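PDB 5JBD: inactive glucansucrase from Lactobacillus reuteri, which is an inactive member of glycoside hydrolase family 70, built round a TIM-type barrel and carrying a bound calcium ion. Local coordinates for residues 34-39 with 69-74; 62-67 with 139-144; 100-105 with 112-117; 202-207 with 859-864; 855-860 with 876-881. All blocks are in the same frame, centred on the assembly; numbering follows the deposited sequence.

Interaction 1 (34-39 with 69-74); sequences WENMAF and KTWYKT
The indole of Trp71 meets Asn36 at its edge and Glu35 at a slant. Near the ring plane, Asn36 OD1 lies beside the six-membered ring, 3.6 Å from Trp71 CZ3, with the amide turned 52° out of the indole plane. Glu35 comes in obliquely, its carboxylate tilted 42° to the ring; Glu35 OE2 sits 3.3 Å from Trp71 CB, and Glu35 CB reaches Trp71 CE3 at 3.9 Å. A second indole, Trp34, has Glu35 CG over the centre of one face, 3.6 Å above the plane, and Met37 SD in plane at its edge. Beyond CG the glutamate is extended (chi2 -176°), which carries CD on past Trp71 CB. This packs the 3-10 residues 34-36 against the chain around strand 72-73 of the small two-stranded sheet. The firm polar bonds go elsewhere: Glu35 OE2 takes Gly32 N, and Asn36 ND2 gives to Gln134 OE1. With no hydrogen bond between the segments, oxygens against Trp71 make a contact of van der Waals and weak electrostatic character.

Interaction 2 (62-67 with 139-144); sequences YGTSQD and VIEQSI
Glu141 lies across Thr64 and Ser65, and its chain can be followed outward from the helix. Its CB sits 3.4 Å from Ser65 O and also touches Gln66 CG. The next atom, Glu141 CG, is equally near that carbonyl, at 3.3 Å from Ser65 O. A bend at chi2 (-64°) then swings Glu141 CD against Thr64 CB at 3.7 Å, and the two side chains cross at about a right angle. At the tip the oxygens part: Glu141 OE1 is 3.7 Å from Thr64 OG1, while OE2 rests 3.7 Å from Thr64 CG2 and makes its salt bridge with Arg80 NE.

The next residue, Gln142, supplies the hydrogen bond of the contact. Its NE2 donates to Gln66 O at 2.9 Å and 164°, nearly along the C=O axis, with the acceptor only 9° out of the amide plane. The extended side chain of Gln66 runs against the helix, its CG 3.8 Å from Glu141 O. Just before the acceptor, Ser65 OG receives Asp67 N in an ST turn and is also hydrogen-bonded with Thr70 O.

The chemistry is divided: a single well-aligned hydrogen bond from a side-chain amide joins the loop to helix 126-147, whereas Glu141 offers Thr64 and Ser65 mainly its flank and spends its charge on Arg80, a pairing that would favour the ionised carboxylate.

Interaction 3 (100-105 with 112-117); sequences FVNNGY and LTKDTV
With chi1 at 170°, Val101 CG1 stands anti to the backbone N and lies 3.5 Å from Thr113 O; CG2, beside that N, enters between Leu112 CB at 3.9 Å and Val117 CG1. Val117 sets its own CG1 anti to the carbonyl carbon (chi1 -52°), and the two valines reach toward each other tip to tip, Val101 CG2 to Val117 CG1 3.8 Å. Beside the valines, Asn102 crosses Lys114, with Asn102 OD1 3.5 Å from Lys114 CG; its ND2 is taken by Lys98 O. A water links the far end, donating to Asn102 O and accepting from Lys114 NZ at 3.1 Å. Thr113 and Thr116 close a capping box at the start of the short helix, Thr116 N to Thr113 OG1 and Thr113 N to Thr116 OG1. The contact thus ties the end of helix 90-101 to the short, irregular helix near 114-117, while Phe100 packs on helices 126-147 and 151-162.

Interaction 4 (202-207 with 859-864); sequences KDPRKG and NGDYAY
Pro204 O accepts from Tyr862 N at 3.0 Å and 165°, the one hydrogen bond between the segments; the donor stands above the carbonyl plane, 40° out of it. Arg205, its chain extended from CG to NE (chi2 171°), lays a face of its guanidinium over Asn859 O, 3.0 Å from Arg205 NH2, but no N-H points at that oxygen. Nor does Arg205 bridge to Asp861: Arg205 NE and Asp861 OD1 are 4.4 Å apart, so at most a long-range attraction is likely, beside the packing of Asp861 OD1 on Arg205 CG. Several other bonds lie within each loop. Asp203 OD1 takes Arg205 N in an Asx turn, and Asp203 O receives both Lys206 N and Gly207 N. Asn859 OD1 takes Asp861 N at 2.9 Å in a second Asx turn, and Asn859 ND2 gives a weak bond to Asp861 OD2. The loop between strands 193-197 and 242-244 thereby meets one following 841-845, all three in one antiparallel sheet, whose strand 784-791 supplies Ile785 N to Tyr862 OH.

Interaction 5 (855-860 with 876-881); sequences VKLANG and LLPTAI. With SO4 (sulfate ion), chain F.
Leu857 carries the apolar part of this contact, pressing its branched end against Leu876, Leu877 and Pro878. Its CD1 does most of the touching, 3.6 Å from Pro878 CA and 3.6 Å from Leu877 O, while Leu857 CG stands 4.4 Å from Leu876 CG. Further back, Val855 crosses Pro878 obliquely: CG1, anti to the backbone N (chi1 175°), comes 4.1 Å from Pro878 CG. Both segments lie in the chain after strand 841-845, where Val855 also touches Leu53 and Pro878 touches Ile86.

The polar part runs through a sulfate ion, probably from the crystallisation liquor, lodged between the two segments. Ala858 N donates to sulfate O3 over a short 2.6 Å and nearly straight, at 170°. From the other segment Thr879 N donates to sulfate O2 at 3.2 Å and 157°. Leu857 CD1 also closes on the ion, 3.3 Å from sulfate O2. No hydrogen bond passes directly from one segment to the other.

Within its own segment, Leu857 begins a type I beta turn closed by Gly860 N donating to Leu857 O. Thr879 likewise opens a short 3-10 segment.

What results is an apolar contact with an anion at its border. Within the two segments, backbone N-H groups hold the sulfate, so peptide dipoles probably offset part of its charge, and in the crystal the ion joins two segments that otherwise meet mainly through hydrocarbon.

In the fold
All five contacts lie on one side of the chain's centre, their own centres about 38 to 51 Å from it. Interaction 5 is the buried one; the others are partly buried. Interactions 1 and 2 share the small antiparallel sheet of strands 63-64 and 72-73, and Met37 O meets Tyr62 N between them. Interaction 3 is nested in the loop that interaction 2 closes, and the two meet through Tyr105. Interactions 4 and 5 share Asn859 and Gly860, while Ala38 N and Ile881 O connect interaction 5 back to interaction 1. Side-chain hydrocarbon dominates interactions 3 and 5, with polar links at their borders; interactions 2 and 4 each have one direct hydrogen bond, the others none.

Interaction 1 (34-39 with 69-74)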
# COMPACT_ATOMS: atom_id res chain seq x y z
N TRP A 34 -13.50 -38.64 35.14
CA TRP A 34 -14.50 -38.42 34.08
C TRP A 34 -14.96 -36.96 33.95
O TRP A 34 -15.42 -36.56 32.88
CB TRP A 34 -15.73 -39.34 34.26
CG TRP A 34 -16.55 -39.03 35.46
CD1 TRP A 34 -16.44 -39.59 36.69
CD2 TRP A 34 -17.61 -38.07 35.54
NE1 TRP A 34 -17.37 -39.05 37.54
CE2 TRP A 34 -18.10 -38.11 36.86
CE3 TRP A 34 -18.20 -37.18 34.63
CZ2 TRP A 34 -19.15 -37.29 37.30
CZ3 TRP A 34 -19.25 -36.36 35.07
CH2 TRP A 34 -19.71 -36.43 36.39
N GLU A 35 -14.83 -36.20 35.03
CA GLU A 35 -15.19 -34.77 35.05
C GLU A 35 -14.28 -33.90 34.15
O GLU A 35 -14.60 -32.74 33.88
CB GLU A 35 -15.23 -34.24 36.50
CG GLU A 35 -16.26 -34.96 37.38
CD GLU A 35 -16.38 -34.40 38.78
OE1 GLU A 35 -16.59 -33.18 38.92
OE2 GLU A 35 -16.30 -35.19 39.74
N ASN A 36 -13.18 -34.46 33.66
CA ASN A 36 -12.41 -33.85 32.55
C ASN A 36 -13.22 -33.68 31.26
O ASN A 36 -12.86 -32.89 30.40
CB ASN A 36 -11.17 -34.67 32.23
CG ASN A 36 -10.19 -34.75 33.39
OD1 ASN A 36 -10.32 -34.07 34.40
ND2 ASN A 36 -9.20 -35.61 33.24
N MET A 37 -14.30 -34.45 31.09
CA MET A 37 -15.17 -34.32 29.91
C MET A 37 -15.74 -32.91 29.78
O MET A 37 -15.93 -32.22 30.78
CB MET A 37 -16.32 -35.34 29.96
CG MET A 37 -17.44 -35.02 30.94
SD MET A 37 -18.76 -36.26 30.94
CE MET A 37 -19.69 -35.71 29.51
N ALA A 38 -16.02 -32.51 28.54
CA ALA A 38 -16.67 -31.22 28.29
C ALA A 38 -17.96 -31.15 29.07
O ALA A 38 -18.66 -32.16 29.22
CB ALA A 38 -16.93 -31.01 26.80
N PHE A 39 -18.27 -29.97 29.61
CA PHE A 39 -19.50 -29.78 30.38
C PHE A 39 -20.72 -30.04 29.49
O PHE A 39 -21.70 -30.63 29.92
CB PHE A 39 -19.56 -28.37 30.99
CG PHE A 39 -20.87 -28.05 31.66
CD1 PHE A 39 -21.16 -28.54 32.92
CD2 PHE A 39 -21.83 -27.26 31.01
CE1 PHE A 39 -22.37 -28.24 33.54
CE2 PHE A 39 -23.03 -26.97 31.61
CZ PHE A 39 -23.31 -27.45 32.88
N LYS A 69 -8.55 -36.36 44.49
CA LYS A 69 -9.37 -36.92 45.57
C LYS A 69 -10.71 -36.18 45.65
O LYS A 69 -11.78 -36.79 45.49
CB LYS A 69 -8.55 -36.83 46.89
CG LYS A 69 -7.53 -37.96 46.99
CD LYS A 69 -6.35 -37.63 47.90
CE LYS A 69 -5.49 -38.86 48.15
NZ LYS A 69 -4.77 -39.30 46.92
N THR A 70 -10.63 -34.86 45.80
CA THR A 70 -11.82 -34.01 45.85
C THR A 70 -12.00 -33.23 44.53
O THR A 70 -11.08 -32.57 44.05
CB THR A 70 -11.69 -33.03 47.03
OG1 THR A 70 -11.48 -33.77 48.23
CG2 THR A 70 -12.95 -32.17 47.18
N TRP A 71 -13.20 -33.33 43.95
CA TRP A 71 -13.53 -32.74 42.64
C TRP A 71 -14.61 -31.70 42.83
O TRP A 71 -15.57 -31.94 43.55
CB TRP A 71 -14.01 -33.82 41.66
CG TRP A 71 -12.89 -34.72 41.25
CD1 TRP A 71 -12.39 -35.77 41.96
CD2 TRP A 71 -12.13 -34.65 40.04
NE1 TRP A 71 -11.35 -36.35 41.28
CE2 TRP A 71 -11.17 -35.68 40.10
CE3 TRP A 71 -12.16 -33.80 38.92
CZ2 TRP A 71 -10.25 -35.89 39.07
CZ3 TRP A 71 -11.24 -34.01 37.91
CH2 TRP A 71 -10.29 -35.05 37.99
N TYR A 72 -14.45 -30.55 42.20
CA TYR A 72 -15.45 -29.48 42.24
C TYR A 72 -15.98 -29.20 40.85
O TYR A 72 -15.21 -29.07 39.89
CB TYR A 72 -14.84 -28.21 42.84
CG TYR A 72 -14.43 -28.40 44.29
CD1 TYR A 72 -15.39 -28.48 45.30
CD2 TYR A 72 -13.09 -28.50 44.64
CE1 TYR A 72 -15.03 -28.64 46.64
CE2 TYR A 72 -12.71 -28.66 45.97
CZ TYR A 72 -13.68 -28.73 46.97
OH TYR A 72 -13.31 -28.89 48.28
N LYS A 73 -17.30 -29.13 40.74
CA LYS A 73 -17.95 -28.72 39.50
C LYS A 73 -17.54 -27.30 39.11
O LYS A 73 -17.38 -26.43 39.96
CB LYS A 73 -19.48 -28.81 39.64
CG LYS A 73 -20.01 -30.24 39.62
CD LYS A 73 -21.40 -30.36 40.23
CE LYS A 73 -21.35 -30.96 41.63
NZ LYS A 73 -22.70 -31.09 42.24
N THR A 74 -17.34 -27.09 37.81
CA THR A 74 -17.07 -25.77 37.27
C THR A 74 -18.32 -24.90 37.27
O THR A 74 -19.43 -25.42 37.19
CB THR A 74 -16.61 -25.85 35.80
OG1 THR A 74 -17.58 -26.57 35.02
CG2 THR A 74 -15.27 -26.54 35.72

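Interaction 2 (62-67 with 139-144)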
# COMPACT_ATOMS: atom_id res chain seq x y z
N TYR A 62 -16.39 -30.47 32.96
CA TYR A 62 -17.46 -30.64 33.95
C TYR A 62 -16.96 -30.28 35.36
O TYR A 62 -17.63 -29.56 36.10
CB TYR A 62 -18.03 -32.07 33.90
CG TYR A 62 -19.19 -32.31 34.86
CD1 TYR A 62 -18.94 -32.73 36.16
CD2 TYR A 62 -20.52 -32.13 34.47
CE1 TYR A 62 -19.98 -32.97 37.05
CE2 TYR A 62 -21.57 -32.37 35.36
CZ TYR A 62 -21.29 -32.78 36.65
OH TYR A 62 -22.29 -33.03 37.57
N GLY A 63 -15.77 -30.76 35.72
CA GLY A 63 -15.16 -30.43 37.01
C GLY A 63 -13.65 -30.43 36.96
O GLY A 63 -13.06 -30.80 35.94
N THR A 64 -13.03 -30.02 38.07
CA THR A 64 -11.58 -29.97 38.23
C THR A 64 -11.16 -30.37 39.65
O THR A 64 -11.98 -30.40 40.58
CB THR A 64 -11.02 -28.55 37.96
OG1 THR A 64 -11.47 -27.65 38.97
CG2 THR A 64 -11.45 -28.05 36.62
N SER A 65 -9.88 -30.68 39.82
CA SER A 65 -9.35 -31.12 41.11
C SER A 65 -7.91 -30.68 41.31
O SER A 65 -7.12 -30.67 40.37
CB SER A 65 -9.41 -32.65 41.22
OG SER A 65 -8.89 -33.11 42.45
N GLN A 66 -7.59 -30.33 42.54
CA GLN A 66 -6.23 -30.01 42.94
C GLN A 66 -5.42 -31.21 43.43
O GLN A 66 -4.20 -31.08 43.57
CB GLN A 66 -6.23 -28.98 44.06
CG GLN A 66 -6.75 -27.61 43.65
CD GLN A 66 -6.67 -26.61 44.78
OE1 GLN A 66 -5.74 -26.64 45.58
NE2 GLN A 66 -7.68 -25.75 44.89
N ASP A 67 -6.07 -32.35 43.71
CA ASP A 67 -5.36 -33.53 44.25
C ASP A 67 -5.75 -34.93 43.74
O ASP A 67 -5.11 -35.91 44.13
CB ASP A 67 -5.45 -33.50 45.77
CG ASP A 67 -6.89 -33.54 46.29
OD1 ASP A 67 -7.87 -33.60 45.52
OD2 ASP A 67 -7.05 -33.54 47.51
N VAL A 139 -1.44 -30.03 39.75
CA VAL A 139 -0.46 -28.99 40.10
C VAL A 139 -0.85 -27.64 39.47
O VAL A 139 -0.74 -26.61 40.12
CB VAL A 139 0.99 -29.42 39.73
CG1 VAL A 139 1.99 -28.28 39.95
CG2 VAL A 139 1.40 -30.65 40.55
N ILE A 140 -1.36 -27.67 38.25
CA ILE A 140 -1.90 -26.46 37.60
C ILE A 140 -3.09 -25.89 38.40
O ILE A 140 -3.17 -24.67 38.59
CB ILE A 140 -2.28 -26.72 36.12
CG1 ILE A 140 -1.01 -26.87 35.29
CG2 ILE A 140 -3.11 -25.57 35.54
CD1 ILE A 140 -1.25 -27.34 33.87
N GLU A 141 -4.01 -26.75 38.85
CA GLU A 141 -5.17 -26.29 39.63
C GLU A 141 -4.75 -25.71 40.99
O GLU A 141 -5.37 -24.78 41.49
CB GLU A 141 -6.18 -27.44 39.83
CG GLU A 141 -6.87 -27.90 38.54
CD GLU A 141 -7.75 -26.83 37.90
OE1 GLU A 141 -8.26 -25.95 38.61
OE2 GLU A 141 -7.95 -26.89 36.66
N GLN A 142 -3.69 -26.26 41.58
CA GLN A 142 -3.11 -25.65 42.78
C GLN A 142 -2.60 -24.24 42.48
O GLN A 142 -2.82 -23.32 43.27
CB GLN A 142 -1.98 -26.50 43.32
CG GLN A 142 -2.41 -27.82 43.91
CD GLN A 142 -1.22 -28.77 43.98
OE1 GLN A 142 -0.05 -28.35 43.95
NE2 GLN A 142 -1.50 -30.06 44.02
N SER A 143 -1.94 -24.07 41.33
CA SER A 143 -1.45 -22.76 40.91
C SER A 143 -2.58 -21.76 40.62
O SER A 143 -2.51 -20.62 41.06
CB SER A 143 -0.50 -22.91 39.70
OG SER A 143 -0.01 -21.65 39.28
N ILE A 144 -3.63 -22.20 39.95
CA ILE A 144 -4.83 -21.38 39.72
C ILE A 144 -5.43 -20.90 41.05
O ILE A 144 -5.78 -19.73 41.18
CB ILE A 144 -5.90 -22.15 38.89
CG1 ILE A 144 -5.41 -22.39 37.46
CG2 ILE A 144 -7.23 -21.38 38.85
CD1 ILE A 144 -6.22 -23.40 36.67

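Interaction 3 (100-105 with 112-117)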
# COMPACT_ATOMS: atom_id res chain seq x y z
N PHE A 100 6.03 -26.84 31.40
CA PHE A 100 5.33 -26.41 32.61
C PHE A 100 6.10 -26.68 33.90
O PHE A 100 6.23 -25.80 34.74
CB PHE A 100 3.89 -26.94 32.65
CG PHE A 100 2.92 -26.00 32.01
CD1 PHE A 100 3.02 -25.71 30.67
CD2 PHE A 100 1.96 -25.33 32.77
CE1 PHE A 100 2.15 -24.81 30.07
CE2 PHE A 100 1.09 -24.43 32.17
CZ PHE A 100 1.19 -24.17 30.82
N VAL A 101 6.67 -27.88 34.02
CA VAL A 101 7.45 -28.22 35.23
C VAL A 101 8.65 -27.26 35.37
O VAL A 101 9.01 -26.89 36.50
CB VAL A 101 7.85 -29.72 35.25
CG1 VAL A 101 8.85 -30.01 36.36
CG2 VAL A 101 6.61 -30.59 35.44
N ASN A 102 9.23 -26.81 34.25
CA ASN A 102 10.34 -25.84 34.26
C ASN A 102 9.95 -24.35 34.33
O ASN A 102 10.83 -23.49 34.40
CB ASN A 102 11.27 -26.08 33.05
CG ASN A 102 12.30 -27.16 33.32
OD1 ASN A 102 13.32 -26.90 33.96
ND2 ASN A 102 12.03 -28.37 32.84
N ASN A 103 8.65 -24.04 34.34
CA ASN A 103 8.17 -22.64 34.36
C ASN A 103 7.06 -22.41 35.40
O ASN A 103 6.01 -21.83 35.10
CB ASN A 103 7.74 -22.22 32.96
CG ASN A 103 8.92 -22.01 32.03
OD1 ASN A 103 9.55 -20.96 32.07
ND2 ASN A 103 9.24 -23.01 31.21
N GLY A 104 7.32 -22.86 36.62
CA GLY A 104 6.47 -22.58 37.78
C GLY A 104 5.49 -23.65 38.23
O GLY A 104 4.71 -23.39 39.14
N TYR A 105 5.54 -24.85 37.66
CA TYR A 105 4.58 -25.91 38.03
C TYR A 105 5.30 -27.19 38.48
O TYR A 105 4.97 -28.30 38.04
CB TYR A 105 3.62 -26.19 36.88
CG TYR A 105 2.86 -24.95 36.41
CD1 TYR A 105 3.43 -24.07 35.48
CD2 TYR A 105 1.59 -24.66 36.88
CE1 TYR A 105 2.75 -22.95 35.04
CE2 TYR A 105 0.90 -23.53 36.45
CZ TYR A 105 1.48 -22.68 35.53
OH TYR A 105 0.82 -21.57 35.08
N LEU A 112 6.66 -34.67 39.84
CA LEU A 112 6.97 -33.67 38.81
C LEU A 112 8.04 -32.71 39.29
O LEU A 112 7.75 -31.67 39.87
CB LEU A 112 5.70 -32.90 38.43
CG LEU A 112 4.60 -33.73 37.77
CD1 LEU A 112 3.28 -32.98 37.75
CD2 LEU A 112 5.00 -34.17 36.36
N THR A 113 9.29 -33.10 39.07
CA THR A 113 10.46 -32.25 39.32
C THR A 113 11.22 -32.07 38.02
O THR A 113 10.95 -32.76 37.04
CB THR A 113 11.41 -32.85 40.37
OG1 THR A 113 11.97 -34.08 39.89
CG2 THR A 113 10.67 -33.11 41.68
N LYS A 114 12.17 -31.15 38.01
CA LYS A 114 12.99 -30.90 36.82
C LYS A 114 13.74 -32.16 36.38
O LYS A 114 13.85 -32.44 35.18
CB LYS A 114 13.94 -29.73 37.03
CG LYS A 114 13.19 -28.41 37.12
CD LYS A 114 14.09 -27.23 37.43
CE LYS A 114 13.23 -26.03 37.81
NZ LYS A 114 13.99 -24.76 37.83
N ASP A 115 14.20 -32.95 37.34
CA ASP A 115 14.85 -34.21 37.00
C ASP A 115 13.92 -35.33 36.55
O ASP A 115 14.29 -36.07 35.65
CB ASP A 115 15.74 -34.67 38.13
CG ASP A 115 16.95 -33.81 38.24
OD1 ASP A 115 17.89 -34.03 37.44
OD2 ASP A 115 16.91 -32.89 39.06
N THR A 116 12.73 -35.45 37.13
CA THR A 116 11.79 -36.49 36.68
C THR A 116 11.28 -36.25 35.24
O THR A 116 10.91 -37.20 34.56
CB THR A 116 10.57 -36.70 37.61
OG1 THR A 116 9.68 -35.56 37.55
CG2 THR A 116 11.01 -36.99 39.06
N VAL A 117 11.27 -34.99 34.79
CA VAL A 117 10.88 -34.64 33.41
C VAL A 117 12.06 -34.41 32.46
O VAL A 117 11.84 -34.20 31.28
CB VAL A 117 9.96 -33.39 33.37
CG1 VAL A 117 8.78 -33.55 34.32
CG2 VAL A 117 10.72 -32.09 33.66
O HOH W 1 11.86 -22.58 37.09

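Interaction 4 (202-207 with 859-864)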
# COMPACT_ATOMS: atom_id res chain seq x y z
N LYS A 202 -16.71 -34.89 2.11
CA LYS A 202 -17.38 -35.68 3.15
C LYS A 202 -16.38 -36.57 3.92
O LYS A 202 -16.77 -37.29 4.83
CB LYS A 202 -18.52 -36.52 2.55
CG LYS A 202 -19.88 -35.78 2.42
CD LYS A 202 -20.31 -35.59 0.96
CE LYS A 202 -21.49 -34.64 0.81
NZ LYS A 202 -21.06 -33.22 0.67
N ASP A 203 -15.09 -36.50 3.57
CA ASP A 203 -14.03 -37.29 4.20
C ASP A 203 -13.54 -36.58 5.47
O ASP A 203 -12.98 -35.49 5.37
CB ASP A 203 -12.86 -37.47 3.22
CG ASP A 203 -11.76 -38.39 3.75
OD1 ASP A 203 -11.75 -38.76 4.94
OD2 ASP A 203 -10.87 -38.74 2.95
N PRO A 204 -13.72 -37.18 6.66
CA PRO A 204 -13.32 -36.46 7.89
C PRO A 204 -11.83 -36.12 8.00
O PRO A 204 -11.47 -35.20 8.74
CB PRO A 204 -13.74 -37.41 9.03
CG PRO A 204 -14.63 -38.44 8.41
CD PRO A 204 -14.29 -38.51 6.95
N ARG A 205 -10.97 -36.85 7.27
CA ARG A 205 -9.54 -36.51 7.18
C ARG A 205 -9.27 -35.23 6.38
O ARG A 205 -8.23 -34.60 6.57
CB ARG A 205 -8.73 -37.65 6.56
CG ARG A 205 -8.73 -38.94 7.35
CD ARG A 205 -8.07 -40.02 6.49
NE ARG A 205 -7.72 -41.24 7.21
CZ ARG A 205 -6.68 -41.38 8.04
NH1 ARG A 205 -5.86 -40.37 8.31
NH2 ARG A 205 -6.47 -42.56 8.63
N LYS A 206 -10.18 -34.89 5.46
CA LYS A 206 -10.06 -33.66 4.66
C LYS A 206 -10.83 -32.47 5.24
O LYS A 206 -10.45 -31.33 5.00
CB LYS A 206 -10.52 -33.91 3.23
CG LYS A 206 -9.70 -34.98 2.54
CD LYS A 206 -9.95 -35.01 1.05
CE LYS A 206 -9.07 -36.07 0.42
NZ LYS A 206 -9.48 -36.35 -0.99
N GLY A 207 -11.90 -32.74 5.99
CA GLY A 207 -12.75 -31.68 6.50
C GLY A 207 -13.61 -31.06 5.40
O GLY A 207 -13.73 -31.59 4.31
N ASN A 859 -6.26 -40.89 14.80
CA ASN A 859 -6.47 -41.50 13.47
C ASN A 859 -6.45 -40.53 12.26
O ASN A 859 -6.70 -40.95 11.14
CB ASN A 859 -7.78 -42.30 13.45
CG ASN A 859 -9.03 -41.42 13.47
OD1 ASN A 859 -8.96 -40.19 13.40
ND2 ASN A 859 -10.18 -42.05 13.58
N GLY A 860 -6.17 -39.25 12.50
CA GLY A 860 -6.06 -38.26 11.41
C GLY A 860 -7.33 -37.47 11.12
O GLY A 860 -7.26 -36.46 10.43
N ASP A 861 -8.48 -37.92 11.62
CA ASP A 861 -9.74 -37.20 11.40
C ASP A 861 -9.73 -35.85 12.10
O ASP A 861 -9.26 -35.75 13.24
CB ASP A 861 -10.93 -38.00 11.94
CG ASP A 861 -11.21 -39.28 11.17
OD1 ASP A 861 -10.60 -39.51 10.11
OD2 ASP A 861 -12.07 -40.05 11.64
N TYR A 862 -10.27 -34.82 11.44
CA TYR A 862 -10.50 -33.54 12.10
C TYR A 862 -11.54 -33.70 13.21
O TYR A 862 -12.57 -34.34 13.02
CB TYR A 862 -10.99 -32.48 11.11
CG TYR A 862 -9.87 -31.86 10.29
CD1 TYR A 862 -9.01 -30.92 10.85
CD2 TYR A 862 -9.68 -32.22 8.96
CE1 TYR A 862 -7.98 -30.35 10.10
CE2 TYR A 862 -8.65 -31.66 8.20
CZ TYR A 862 -7.80 -30.73 8.77
OH TYR A 862 -6.79 -30.16 8.02
N ALA A 863 -11.24 -33.13 14.38
CA ALA A 863 -12.23 -33.01 15.44
C ALA A 863 -13.33 -32.07 14.94
O ALA A 863 -13.06 -31.17 14.14
CB ALA A 863 -11.61 -32.48 16.72
N TYR A 864 -14.56 -32.31 15.38
CA TYR A 864 -15.68 -31.48 14.91
C TYR A 864 -16.77 -31.45 15.94
O TYR A 864 -17.07 -32.46 16.57
CB TYR A 864 -16.22 -32.00 13.57
CG TYR A 864 -17.12 -31.03 12.84
CD1 TYR A 864 -16.59 -30.04 12.01
CD2 TYR A 864 -18.50 -31.11 12.97
CE1 TYR A 864 -17.41 -29.14 11.34
CE2 TYR A 864 -19.33 -30.22 12.30
CZ TYR A 864 -18.79 -29.25 11.48
OH TYR A 864 -19.64 -28.37 10.82

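Interaction 5 (855-860 with 876-881)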
# COMPACT_ATOMS: atom_id res chain seq x y z
N VAL A 855 -7.31 -29.22 15.43
CA VAL A 855 -7.19 -30.48 16.16
C VAL A 855 -7.59 -31.65 15.27
O VAL A 855 -8.69 -31.67 14.71
CB VAL A 855 -8.04 -30.48 17.45
CG1 VAL A 855 -8.00 -31.84 18.15
CG2 VAL A 855 -7.56 -29.39 18.40
N LYS A 856 -6.68 -32.60 15.14
CA LYS A 856 -6.95 -33.88 14.53
C LYS A 856 -6.87 -34.94 15.61
O LYS A 856 -6.05 -34.85 16.52
CB LYS A 856 -5.92 -34.18 13.43
CG LYS A 856 -5.99 -33.21 12.27
CD LYS A 856 -4.98 -33.52 11.17
CE LYS A 856 -5.23 -32.63 9.97
NZ LYS A 856 -4.21 -32.74 8.89
N LEU A 857 -7.73 -35.95 15.50
CA LEU A 857 -7.69 -37.10 16.41
C LEU A 857 -6.49 -37.97 16.02
O LEU A 857 -5.85 -37.74 14.99
CB LEU A 857 -9.00 -37.92 16.34
CG LEU A 857 -10.31 -37.42 16.98
CD1 LEU A 857 -10.40 -37.89 18.41
CD2 LEU A 857 -10.57 -35.92 16.90
N ALA A 858 -6.16 -38.96 16.86
CA ALA A 858 -5.00 -39.83 16.62
C ALA A 858 -5.05 -40.54 15.25
O ALA A 858 -4.01 -40.72 14.61
CB ALA A 858 -4.84 -40.85 17.75
N ASN A 859 -6.26 -40.89 14.80
CA ASN A 859 -6.47 -41.50 13.47
C ASN A 859 -6.45 -40.53 12.26
O ASN A 859 -6.70 -40.95 11.14
CB ASN A 859 -7.78 -42.30 13.45
CG ASN A 859 -9.03 -41.42 13.47
OD1 ASN A 859 -8.96 -40.19 13.40
ND2 ASN A 859 -10.18 -42.05 13.58
N GLY A 860 -6.17 -39.25 12.50
CA GLY A 860 -6.06 -38.26 11.41
C GLY A 860 -7.33 -37.47 11.12
O GLY A 860 -7.26 -36.46 10.43
N LEU A 876 -17.35 -35.22 16.86
CA LEU A 876 -16.23 -36.13 17.06
C LEU A 876 -15.15 -35.39 17.85
O LEU A 876 -14.53 -34.47 17.32
CB LEU A 876 -15.68 -36.59 15.69
CG LEU A 876 -14.47 -37.54 15.69
CD1 LEU A 876 -14.84 -38.88 16.32
CD2 LEU A 876 -13.91 -37.73 14.28
N LEU A 877 -14.94 -35.79 19.11
CA LEU A 877 -14.01 -35.08 20.01
C LEU A 877 -12.91 -36.00 20.54
O LEU A 877 -13.11 -37.22 20.64
CB LEU A 877 -14.77 -34.47 21.18
CG LEU A 877 -15.85 -33.44 20.82
CD1 LEU A 877 -16.59 -33.01 22.07
CD2 LEU A 877 -15.29 -32.23 20.09
N PRO A 878 -11.76 -35.43 20.92
CA PRO A 878 -10.70 -36.24 21.54
C PRO A 878 -11.19 -36.99 22.77
O PRO A 878 -12.02 -36.47 23.54
CB PRO A 878 -9.64 -35.21 21.93
CG PRO A 878 -9.85 -34.08 20.98
CD PRO A 878 -11.34 -34.02 20.76
N THR A 879 -10.69 -38.20 22.95
CA THR A 879 -11.10 -39.06 24.05
C THR A 879 -10.87 -38.46 25.45
O THR A 879 -11.63 -38.72 26.38
CB THR A 879 -10.40 -40.43 23.93
OG1 THR A 879 -10.91 -41.33 24.93
CG2 THR A 879 -8.86 -40.33 24.06
N ALA A 880 -9.82 -37.64 25.60
CA ALA A 880 -9.52 -36.99 26.88
C ALA A 880 -10.64 -36.07 27.41
O ALA A 880 -10.73 -35.85 28.62
CB ALA A 880 -8.21 -36.21 26.77
N ILE A 881 -11.49 -35.56 26.53
CA ILE A 881 -12.57 -34.63 26.90
C ILE A 881 -13.99 -35.08 26.51
O ILE A 881 -14.89 -34.25 26.44
CB ILE A 881 -12.30 -33.20 26.32
CG1 ILE A 881 -12.38 -33.17 24.78
CG2 ILE A 881 -10.94 -32.70 26.78
CD1 ILE A 881 -12.35 -31.77 24.19
S SO4 F . -7.78 -39.34 20.50
O1 SO4 F . -6.78 -40.05 21.33
O2 SO4 F . -9.14 -39.86 20.76
O3 SO4 F . -7.46 -39.55 19.07
O4 SO4 F . -7.76 -37.89 20.82